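Local atomic coordinates of uncharacterized protein (Bacteroides eggerthii DSM 20697, PDB entry 4ECO), a protein that is of unknown function but is a leucine-rich repeat protein whose curved repeat array is consistent with a role in binding other proteins. Residues A[103-108]-A[202-207]; A[435-440]-A[459-464]. All blocks are in the same frame, centred on the assembly; numbering follows the deposited sequence.

Contact 1 (A[103-108]-A[202-207]); sequences QLTELE and VMRLTK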
ATOM      1  N   GLN A 103     -15.771   8.233 -33.820  1.00 47.00           N
ATOM      2  CA  GLN A 103     -15.230   7.791 -35.105  1.00 47.96           C
ATOM      3  C   GLN A 103     -14.150   6.715 -34.904  1.00 52.67           C
ATOM      4  O   GLN A 103     -14.053   5.773 -35.705  1.00 54.88           O
ATOM      5  CB  GLN A 103     -14.656   9.012 -35.881  1.00 48.87           C
ATOM      6  CG  GLN A 103     -13.900   8.706 -37.178  1.00 56.69           C
ATOM      7  CD  GLN A 103     -14.608   7.769 -38.128  1.00 69.31           C
ATOM      8  OE1 GLN A 103     -15.820   7.865 -38.383  1.00 63.61           O
ATOM      9  NE2 GLN A 103     -13.845   6.837 -38.662  1.00 56.91           N
ATOM     10  N   LEU A 104     -13.349   6.865 -33.837  1.00 46.64           N
ATOM     11  CA  LEU A 104     -12.215   6.014 -33.493  1.00 45.51           C
ATOM     12  C   LEU A 104     -12.697   4.704 -32.918  1.00 50.09           C
ATOM     13  O   LEU A 104     -12.424   4.410 -31.757  1.00 48.59           O
ATOM     14  CB  LEU A 104     -11.308   6.749 -32.472  1.00 43.75           C
ATOM     15  CG  LEU A 104     -10.876   8.177 -32.781  1.00 45.55           C
ATOM     16  CD1 LEU A 104      -9.918   8.660 -31.736  1.00 43.98           C
ATOM     17  CD2 LEU A 104     -10.233   8.273 -34.134  1.00 45.67           C
ATOM     18  N   THR A 105     -13.415   3.909 -33.729  1.00 47.60           N
ATOM     19  CA  THR A 105     -14.041   2.654 -33.292  1.00 46.98           C
ATOM     20  C   THR A 105     -13.033   1.501 -33.065  1.00 49.48           C
ATOM     21  O   THR A 105     -13.399   0.489 -32.453  1.00 49.97           O
ATOM     22  CB  THR A 105     -15.098   2.235 -34.301  1.00 50.80           C
ATOM     23  OG1 THR A 105     -14.538   2.219 -35.624  1.00 53.79           O
ATOM     24  CG2 THR A 105     -16.335   3.117 -34.226  1.00 39.41           C
ATOM     25  N   GLU A 106     -11.779   1.664 -33.493  1.00 44.96           N
ATOM     26  CA  GLU A 106     -10.775   0.614 -33.314  1.00 44.99           C
ATOM     27  C   GLU A 106     -10.027   0.806 -32.018  1.00 50.15           C
ATOM     28  O   GLU A 106      -9.141  -0.001 -31.693  1.00 49.21           O
ATOM     29  CB  GLU A 106      -9.785   0.549 -34.501  1.00 46.39           C
ATOM     30  CG  GLU A 106     -10.441   0.173 -35.820  1.00 54.47           C
ATOM     31  CD  GLU A 106     -11.439  -0.972 -35.766  1.00 70.27           C
ATOM     32  OE1 GLU A 106     -11.078  -2.042 -35.224  1.00 40.00           O
ATOM     33  OE2 GLU A 106     -12.579  -0.801 -36.263  1.00 69.86           O
ATOM     34  N   LEU A 107     -10.389   1.878 -31.272  1.00 47.31           N
ATOM     35  CA  LEU A 107      -9.803   2.290 -29.991  1.00 45.25           C
ATOM     36  C   LEU A 107      -9.999   1.214 -28.922  1.00 50.74           C
ATOM     37  O   LEU A 107     -11.136   0.765 -28.687  1.00 52.97           O
ATOM     38  CB  LEU A 107     -10.464   3.600 -29.560  1.00 44.02           C
ATOM     39  CG  LEU A 107      -9.691   4.638 -28.777  1.00 47.29           C
ATOM     40  CD1 LEU A 107      -8.353   4.940 -29.381  1.00 47.67           C
ATOM     41  CD2 LEU A 107     -10.464   5.921 -28.746  1.00 49.15           C
ATOM     42  N   GLU A 108      -8.869   0.746 -28.347  1.00 44.16           N
ATOM     43  CA  GLU A 108      -8.798  -0.239 -27.262  1.00 41.90           C
ATOM     44  C   GLU A 108      -8.454   0.461 -25.962  1.00 43.19           C
ATOM     45  O   GLU A 108      -9.016   0.135 -24.935  1.00 42.21           O
ATOM     46  CB  GLU A 108      -7.768  -1.339 -27.556  1.00 43.18           C
ATOM     47  CG  GLU A 108      -8.173  -2.408 -28.557  1.00 47.97           C
ATOM     48  CD  GLU A 108      -7.089  -3.453 -28.805  1.00 72.62           C
ATOM     49  OE1 GLU A 108      -6.504  -3.954 -27.814  1.00 63.97           O
ATOM     50  OE2 GLU A 108      -6.821  -3.770 -29.991  1.00 65.12           O
ATOM     51  N   VAL A 202     -18.505   7.997 -26.588  1.00 44.10           N
ATOM     52  CA  VAL A 202     -17.618   6.942 -26.081  1.00 42.72           C
ATOM     53  C   VAL A 202     -18.347   5.534 -26.189  1.00 46.23           C
ATOM     54  O   VAL A 202     -17.683   4.524 -26.451  1.00 43.75           O
ATOM     55  CB  VAL A 202     -17.145   7.297 -24.641  1.00 45.46           C
ATOM     56  CG1 VAL A 202     -16.339   6.170 -24.001  1.00 44.65           C
ATOM     57  CG2 VAL A 202     -16.315   8.570 -24.662  1.00 44.55           C
HETATM   58  N   MSE A 203     -19.711   5.513 -26.110  1.00 44.39           N
HETATM   59  CA  MSE A 203     -20.571   4.315 -26.272  1.00 45.07           C
HETATM   60  C   MSE A 203     -20.430   3.658 -27.654  1.00 53.16           C
HETATM   61  O   MSE A 203     -20.947   2.553 -27.866  1.00 55.63           O
HETATM   62  CB  MSE A 203     -22.049   4.679 -26.103  1.00 47.51           C
HETATM   63  CG  MSE A 203     -22.445   5.265 -24.765  1.00 52.58           C
HETATM   64 SE   MSE A 203     -24.372   5.571 -24.839  0.75 59.69          SE
HETATM   65  CE  MSE A 203     -24.596   6.700 -23.265  1.00 55.58           C
ATOM     66  N   ARG A 204     -19.843   4.388 -28.626  1.00 49.16           N
ATOM     67  CA  ARG A 204     -19.635   3.870 -29.966  1.00 49.53           C
ATOM     68  C   ARG A 204     -18.362   3.022 -30.011  1.00 55.32           C
ATOM     69  O   ARG A 204     -18.274   2.110 -30.840  1.00 57.31           O
ATOM     70  CB  ARG A 204     -19.575   5.007 -30.989  1.00 46.48           C
ATOM     71  CG  ARG A 204     -19.866   4.547 -32.416  1.00 53.76           C
ATOM     72  CD  ARG A 204     -20.201   5.730 -33.282  1.00 60.45           C
ATOM     73  NE  ARG A 204     -20.514   5.369 -34.662  1.00 60.10           N
ATOM     74  CZ  ARG A 204     -19.624   5.324 -35.649  1.00 76.03           C
ATOM     75  NH1 ARG A 204     -18.351   5.617 -35.419  1.00 69.03           N
ATOM     76  NH2 ARG A 204     -20.003   4.998 -36.877  1.00 60.76           N
ATOM     77  N   LEU A 205     -17.401   3.288 -29.105  1.00 51.07           N
ATOM     78  CA  LEU A 205     -16.108   2.585 -29.039  1.00 50.73           C
ATOM     79  C   LEU A 205     -16.295   1.235 -28.349  1.00 55.55           C
ATOM     80  O   LEU A 205     -15.843   1.023 -27.223  1.00 55.77           O
ATOM     81  CB  LEU A 205     -15.049   3.455 -28.318  1.00 49.33           C
ATOM     82  CG  LEU A 205     -15.044   4.960 -28.652  1.00 53.05           C
ATOM     83  CD1 LEU A 205     -14.129   5.719 -27.739  1.00 51.26           C
ATOM     84  CD2 LEU A 205     -14.735   5.225 -30.117  1.00 55.78           C
ATOM     85  N   THR A 206     -16.969   0.312 -29.048  1.00 53.29           N
ATOM     86  CA  THR A 206     -17.323  -1.016 -28.532  1.00 53.85           C
ATOM     87  C   THR A 206     -16.087  -1.914 -28.342  1.00 57.81           C
ATOM     88  O   THR A 206     -16.230  -2.986 -27.750  1.00 59.67           O
ATOM     89  CB  THR A 206     -18.362  -1.713 -29.446  1.00 59.00           C
ATOM     90  OG1 THR A 206     -17.817  -1.909 -30.755  1.00 58.58           O
ATOM     91  CG2 THR A 206     -19.686  -0.941 -29.535  1.00 54.79           C
ATOM     92  N   LYS A 207     -14.885  -1.482 -28.802  1.00 51.31           N
ATOM     93  CA  LYS A 207     -13.661  -2.280 -28.660  1.00 49.29           C
ATOM     94  C   LYS A 207     -12.798  -1.777 -27.482  1.00 51.81           C
ATOM     95  O   LYS A 207     -11.775  -2.403 -27.172  1.00 52.04           O
ATOM     96  CB  LYS A 207     -12.843  -2.284 -29.971  1.00 50.05           C
ATOM     97  CG  LYS A 207     -13.591  -2.892 -31.142  1.00 52.56           C
ATOM     98  CD  LYS A 207     -12.690  -3.282 -32.284  1.00 57.09           C
ATOM     99  CE  LYS A 207     -13.538  -3.801 -33.419  1.00 61.04           C
ATOM    100  NZ  LYS A 207     -12.723  -4.485 -34.454  1.00 70.66           N
TER
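T105 and L205 are the nearest residues of two loops that run alongside each other in the same direction, with 4.7 Å between T105 CA and L205 CA. A type I beta turn spans L104 to L107, and a 3-10 turn leads through R204 into the second loop. L205 brings its two methyl branches to different partners. L205 CD2 sits at the carbonyl of L104, while L205 CD1 lies 3.8 Å from L107 CD2. The L205 and L107 side chains run side by side and point the same way. At one flank R204 comes in obliquely, its chain extended from CG to NE. R204 NH1 approaches T105 CG2 to 3.4 Å and also lies near Q103 CA, 3.8 Å away. The polar partners of R204 lie elsewhere: NH1 bonds G102 O, and NE is in a salt bridge with E241. At the other flank K207 runs extended along the turn. K207 CG passes 3.6 Å from T105 O before the chain ends at E106. There K207 NZ forms a salt bridge to E106 OE1 at 3.0 Å, on the syn lone pair. E106 bends at its second torsion (chi2 -44°) and brings its carboxylate beside the lysine. The salt bridge sits at the exposed K207, while L104, L107 and L205 are buried. The contact thus has a charged outer edge and an apolar inside.

Contact 2 (A[435-440]-A[459-464]); sequences VSSINL and LSSINL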
ATOM      1  N   VAL A 435       0.728 -15.999   9.289  1.00 45.13           N
ATOM      2  CA  VAL A 435       1.592 -14.898   8.840  1.00 43.32           C
ATOM      3  C   VAL A 435       2.975 -15.026   9.482  1.00 46.71           C
ATOM      4  O   VAL A 435       3.092 -15.515  10.598  1.00 45.75           O
ATOM      5  CB  VAL A 435       0.933 -13.512   9.124  1.00 45.87           C
ATOM      6  CG1 VAL A 435       0.826 -13.212  10.620  1.00 46.14           C
ATOM      7  CG2 VAL A 435       1.666 -12.397   8.407  1.00 44.50           C
ATOM      8  N   SER A 436       4.016 -14.583   8.760  1.00 45.20           N
ATOM      9  CA  SER A 436       5.413 -14.602   9.214  1.00 44.30           C
ATOM     10  C   SER A 436       5.718 -13.395  10.124  1.00 45.08           C
ATOM     11  O   SER A 436       6.484 -13.547  11.080  1.00 44.79           O
ATOM     12  CB  SER A 436       6.368 -14.616   8.019  1.00 46.90           C
ATOM     13  OG  SER A 436       6.123 -15.707   7.141  1.00 56.64           O
ATOM     14  N   SER A 437       5.117 -12.215   9.851  1.00 38.48           N
ATOM     15  CA  SER A 437       5.398 -11.027  10.660  1.00 37.71           C
ATOM     16  C   SER A 437       4.126 -10.304  11.121  1.00 41.81           C
ATOM     17  O   SER A 437       3.213 -10.086  10.330  1.00 42.40           O
ATOM     18  CB  SER A 437       6.280 -10.050   9.880  1.00 39.28           C
ATOM     19  OG  SER A 437       6.726  -8.952  10.661  1.00 38.15           O
ATOM     20  N   ILE A 438       4.084  -9.902  12.397  1.00 36.90           N
ATOM     21  CA  ILE A 438       2.927  -9.175  12.913  1.00 36.17           C
ATOM     22  C   ILE A 438       3.435  -7.852  13.502  1.00 40.23           C
ATOM     23  O   ILE A 438       4.398  -7.814  14.268  1.00 38.10           O
ATOM     24  CB  ILE A 438       2.014  -9.999  13.902  1.00 38.47           C
ATOM     25  CG1 ILE A 438       0.727  -9.230  14.247  1.00 38.54           C
ATOM     26  CG2 ILE A 438       2.744 -10.496  15.137  1.00 35.79           C
ATOM     27  CD1 ILE A 438      -0.397 -10.054  14.701  1.00 46.23           C
ATOM     28  N   ASN A 439       2.818  -6.763  13.067  1.00 38.81           N
ATOM     29  CA  ASN A 439       3.175  -5.437  13.540  1.00 37.53           C
ATOM     30  C   ASN A 439       2.080  -4.972  14.460  1.00 38.49           C
ATOM     31  O   ASN A 439       1.003  -4.593  14.000  1.00 39.10           O
ATOM     32  CB  ASN A 439       3.405  -4.465  12.375  1.00 34.32           C
ATOM     33  CG  ASN A 439       3.939  -3.114  12.805  1.00 45.69           C
ATOM     34  OD1 ASN A 439       3.896  -2.713  13.977  1.00 33.75           O
ATOM     35  ND2 ASN A 439       4.451  -2.370  11.848  1.00 34.79           N
ATOM     36  N   LEU A 440       2.341  -5.050  15.758  1.00 32.56           N
ATOM     37  CA  LEU A 440       1.411  -4.622  16.800  1.00 32.90           C
ATOM     38  C   LEU A 440       1.960  -3.384  17.544  1.00 39.28           C
ATOM     39  O   LEU A 440       1.520  -3.099  18.664  1.00 40.64           O
ATOM     40  CB  LEU A 440       1.137  -5.773  17.774  1.00 32.98           C
ATOM     41  CG  LEU A 440       0.221  -6.870  17.262  1.00 36.00           C
ATOM     42  CD1 LEU A 440       0.356  -8.101  18.114  1.00 35.71           C
ATOM     43  CD2 LEU A 440      -1.208  -6.394  17.218  1.00 35.03           C
ATOM     44  N   LEU A 459       4.938 -17.299  13.097  1.00 42.76           N
ATOM     45  CA  LEU A 459       5.596 -16.010  13.289  1.00 40.18           C
ATOM     46  C   LEU A 459       7.116 -16.118  13.428  1.00 43.21           C
ATOM     47  O   LEU A 459       7.619 -16.755  14.348  1.00 45.33           O
ATOM     48  CB  LEU A 459       5.028 -15.302  14.524  1.00 39.57           C
ATOM     49  CG  LEU A 459       3.604 -14.833  14.408  1.00 43.97           C
ATOM     50  CD1 LEU A 459       3.046 -14.514  15.759  1.00 45.30           C
ATOM     51  CD2 LEU A 459       3.479 -13.667  13.447  1.00 43.94           C
ATOM     52  N   SER A 460       7.833 -15.453  12.526  1.00 36.46           N
ATOM     53  CA  SER A 460       9.279 -15.358  12.569  1.00 36.60           C
ATOM     54  C   SER A 460       9.700 -13.993  13.194  1.00 40.53           C
ATOM     55  O   SER A 460      10.831 -13.852  13.668  1.00 40.42           O
ATOM     56  CB  SER A 460       9.893 -15.561  11.178  1.00 39.83           C
ATOM     57  OG  SER A 460       9.383 -14.689  10.182  1.00 44.50           O
ATOM     58  N   SER A 461       8.788 -13.004  13.208  1.00 35.42           N
ATOM     59  CA  SER A 461       9.045 -11.679  13.780  1.00 34.19           C
ATOM     60  C   SER A 461       7.769 -11.041  14.334  1.00 39.99           C
ATOM     61  O   SER A 461       6.684 -11.188  13.752  1.00 39.65           O
ATOM     62  CB  SER A 461       9.668 -10.750  12.751  1.00 33.83           C
ATOM     63  OG  SER A 461       8.778 -10.490  11.686  1.00 34.61           O
ATOM     64  N   ILE A 462       7.916 -10.323  15.460  1.00 36.38           N
ATOM     65  CA  ILE A 462       6.831  -9.627  16.127  1.00 35.81           C
ATOM     66  C   ILE A 462       7.290  -8.217  16.533  1.00 41.08           C
ATOM     67  O   ILE A 462       8.389  -8.028  17.050  1.00 40.80           O
ATOM     68  CB  ILE A 462       6.297 -10.434  17.331  1.00 39.15           C
ATOM     69  CG1 ILE A 462       4.987  -9.837  17.890  1.00 38.91           C
ATOM     70  CG2 ILE A 462       7.361 -10.672  18.428  1.00 40.48           C
ATOM     71  CD1 ILE A 462       4.174 -10.761  18.775  1.00 41.01           C
ATOM     72  N   ASN A 463       6.419  -7.233  16.316  1.00 37.34           N
ATOM     73  CA  ASN A 463       6.715  -5.870  16.714  1.00 35.92           C
ATOM     74  C   ASN A 463       5.729  -5.474  17.757  1.00 38.80           C
ATOM     75  O   ASN A 463       4.547  -5.399  17.475  1.00 39.44           O
ATOM     76  CB  ASN A 463       6.676  -4.930  15.518  1.00 36.13           C
ATOM     77  CG  ASN A 463       7.440  -3.664  15.748  1.00 46.02           C
ATOM     78  OD1 ASN A 463       7.650  -3.177  16.895  1.00 38.41           O
ATOM     79  ND2 ASN A 463       7.850  -3.102  14.637  1.00 28.27           N
ATOM     80  N   LEU A 464       6.185  -5.309  18.981  1.00 35.99           N
ATOM     81  CA  LEU A 464       5.325  -4.941  20.113  1.00 34.52           C
ATOM     82  C   LEU A 464       5.774  -3.601  20.691  1.00 33.49           C
ATOM     83  O   LEU A 464       5.379  -3.230  21.787  1.00 31.18           O
ATOM     84  CB  LEU A 464       5.343  -6.049  21.166  1.00 34.52           C
ATOM     85  CG  LEU A 464       4.372  -7.169  20.897  1.00 38.81           C
ATOM     86  CD1 LEU A 464       4.753  -8.417  21.663  1.00 39.66           C
ATOM     87  CD2 LEU A 464       2.963  -6.743  21.229  1.00 41.07           C
TER
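Two successive leucine-rich repeats meet here through their parallel strands, 437-439 and 461-463. Each segment carries the hydrophobic positions of the repeat: V435, I438 and L440 in one, L459, I462 and L464 in the next. The strand axes are 4.9 Å apart and their directions agree. S437 pairs with S461, I438 with I462 and N439 with N463. The backbone bonds run I438 N to S461 O, N463 N to I438 O at 2.9 Å, and L440 N to N463 O at 2.8 Å. At the start, where the chain turns its corner, S436 O accepts from S460 N in the carbonyl plane, on a lone pair, and from S461 N nearly in line with the C=O bond. S437 OG and S461 OG are hydrogen-bonded at 2.8 Å, and either hydroxyl may be the donor. S437 OG is anti to its backbone N (chi1 -173°), while S461 OG sits between its N and carbonyl carbon. N439 and N463 lie on the same face as these serines, side by side, with amide planes only 9° apart. On the opposite face I438 CG2 meets I462 CG1 at 3.6 Å. I438 CG2 also touches L459 CD2 at 3.7 Å, and that methyl reaches V435 CG1 at 3.9 Å. N439 ND2 bonds D157 OD2 and N463 ND2 bonds D157 O, while N439 OD1 bonds S441 OG. The consensus asparagine N467 bonds L440 O and L464 O through ND2, just past the strands. Strands 404-408 and 492-494 continue the parallel array beyond the pair, and helix 451-454 covers I438, L459 and I462.

Overall arrangement
The two contacts lie on opposite sides of the chain's centre, with centres about 50 Å apart and nearest atoms about 37 Å apart. They share no element and do not touch. Contact 2 is buried and joins neighbouring repeats at their strands. Its chemistry is mainly backbone hydrogen bonding, with apolar side chains on one face and polar ones on the other. Contact 1 is only partly buried and brings together loops far apart in sequence. These loops lead into strands 109-111 and 210-214, which also pair in parallel. There, leucines on the inside combine with a lysine-glutamate salt bridge at an exposed lysine.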